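Local structure of restriction endonuclease EcoP15I, restriction subunit (Escherichia coli, 4ZCF) at residues C[28-33]-C[103-108]. The protein is the ATP-dependent, helicase-like restriction subunit of a type III restriction-modification enzyme, which together with its Mod subunits cleaves DNA 25-27 base pairs downstream of a recognition site. Sequence-based numbering, arbitrary orientation.
Sequences ATPHLT and KSFGIN
The backbone O of Phe105 meets the ring of Pro30, with Pro30 CB at 3.7 Å and CG slightly farther away; no hydrogen bond crosses between 28-33 and 103-108, so this is van der Waals packing. Pro30 CG also lies 4.2 Å from Phe105 CB and reaches the edge of the phenyl ring close to its plane. With CG beside the backbone N (chi1 -44°) and anti to the carbonyl carbon, Phe105 sends its ring along the strand to Ala28, where CE1 comes 4.2 Å from Ala28 CB and, obliquely, 4.0 Å from Ala28 O. Ser104 CB covers one ring face. On the strand, His31 ND1 donates to Thr29 O (3.1 Å, 158° at the hydrogen), with the acceptor near the imidazole plane but the donor well above the carbonyl plane. Gly106, with positive phi, breaks from helix 90-105, which starts at the AMP-binding P-loop and leads to strand 109-113 of the RecA-like parallel sheet. Strand 29-31 pairs antiparallel with 45-47, whose Leu46 touches Ala28, Pro30 and Phe105. Ala28, Pro30 and Leu46 thus join this small two-stranded sheet to the end of helix 90-105, where Met22 of helix 12-22 and Phe25 also pack on Phe105, away from AMP and DNA.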
# COMPACT_ATOMS: atom_id res chain seq x y z
N ALA C 28 41.40 5.26 -8.16
CA ALA C 28 40.57 4.84 -7.02
C ALA C 28 40.24 3.36 -7.15
O ALA C 28 40.05 2.86 -8.26
CB ALA C 28 39.30 5.66 -6.95
N THR C 29 40.18 2.66 -6.00
CA THR C 29 39.93 1.22 -5.89
C THR C 29 38.63 0.89 -5.18
O THR C 29 38.48 1.21 -3.99
CB THR C 29 41.11 0.47 -5.21
OG1 THR C 29 42.32 1.25 -5.21
CG2 THR C 29 41.36 -0.91 -5.82
N PRO C 30 37.70 0.18 -5.86
CA PRO C 30 36.45 -0.21 -5.21
C PRO C 30 36.62 -1.49 -4.38
O PRO C 30 36.89 -2.57 -4.92
CB PRO C 30 35.46 -0.34 -6.38
CG PRO C 30 36.28 -0.12 -7.66
CD PRO C 30 37.72 -0.26 -7.27
N HIS C 31 36.50 -1.35 -3.03
CA HIS C 31 36.66 -2.41 -2.04
C HIS C 31 35.35 -3.00 -1.55
O HIS C 31 34.60 -2.36 -0.79
CB HIS C 31 37.50 -1.92 -0.85
CG HIS C 31 38.97 -1.85 -1.10
ND1 HIS C 31 39.53 -0.84 -1.88
CD2 HIS C 31 39.97 -2.63 -0.63
CE1 HIS C 31 40.83 -1.06 -1.86
NE2 HIS C 31 41.15 -2.12 -1.12
N LEU C 32 35.10 -4.27 -1.94
CA LEU C 32 33.93 -5.04 -1.56
C LEU C 32 34.11 -5.61 -0.16
O LEU C 32 35.23 -5.95 0.22
CB LEU C 32 33.68 -6.20 -2.55
CG LEU C 32 33.31 -5.82 -3.98
CD1 LEU C 32 33.50 -7.00 -4.89
CD2 LEU C 32 31.88 -5.31 -4.09
N THR C 33 32.99 -5.71 0.60
CA THR C 33 32.93 -6.25 1.96
C THR C 33 32.99 -7.77 1.96
O THR C 33 32.62 -8.39 0.96
CB THR C 33 31.73 -5.66 2.74
OG1 THR C 33 31.84 -6.03 4.11
CG2 THR C 33 30.37 -6.11 2.18
N LYS C 103 29.35 3.54 -13.79
CA LYS C 103 30.07 2.87 -14.88
C LYS C 103 31.49 2.45 -14.42
O LYS C 103 31.78 1.25 -14.35
CB LYS C 103 30.11 3.78 -16.13
CG LYS C 103 30.83 3.17 -17.34
CD LYS C 103 30.74 4.07 -18.57
CE LYS C 103 29.93 3.44 -19.67
NZ LYS C 103 29.42 4.44 -20.65
N SER C 104 32.30 3.43 -13.99
CA SER C 104 33.68 3.24 -13.57
C SER C 104 33.92 2.39 -12.32
O SER C 104 34.88 1.61 -12.30
CB SER C 104 34.39 4.59 -13.44
OG SER C 104 34.31 5.33 -14.65
N PHE C 105 33.08 2.55 -11.28
CA PHE C 105 33.30 1.91 -9.98
C PHE C 105 32.22 0.99 -9.42
O PHE C 105 32.46 0.33 -8.40
CB PHE C 105 33.68 2.97 -8.93
CG PHE C 105 34.68 3.97 -9.44
CD1 PHE C 105 36.00 3.60 -9.71
CD2 PHE C 105 34.31 5.29 -9.69
CE1 PHE C 105 36.93 4.53 -10.19
CE2 PHE C 105 35.24 6.22 -10.17
CZ PHE C 105 36.54 5.83 -10.41
N GLY C 106 31.05 0.98 -10.04
CA GLY C 106 29.94 0.16 -9.56
C GLY C 106 29.29 0.66 -8.29
O GLY C 106 28.82 -0.13 -7.47
N ILE C 107 29.26 1.99 -8.12
CA ILE C 107 28.56 2.64 -7.02
C ILE C 107 27.10 2.62 -7.51
O ILE C 107 26.82 3.08 -8.62
CB ILE C 107 29.11 4.08 -6.73
CG1 ILE C 107 30.65 4.11 -6.52
CG2 ILE C 107 28.36 4.75 -5.56
CD1 ILE C 107 31.22 3.46 -5.21
N ASN C 108 26.19 1.99 -6.75
CA ASN C 108 24.80 1.84 -7.18
C ASN C 108 23.75 2.45 -6.24
O ASN C 108 22.55 2.33 -6.51
CB ASN C 108 24.50 0.37 -7.52
CG ASN C 108 24.48 -0.56 -6.33
OD1 ASN C 108 25.43 -0.61 -5.53
ND2 ASN C 108 23.42 -1.35 -6.22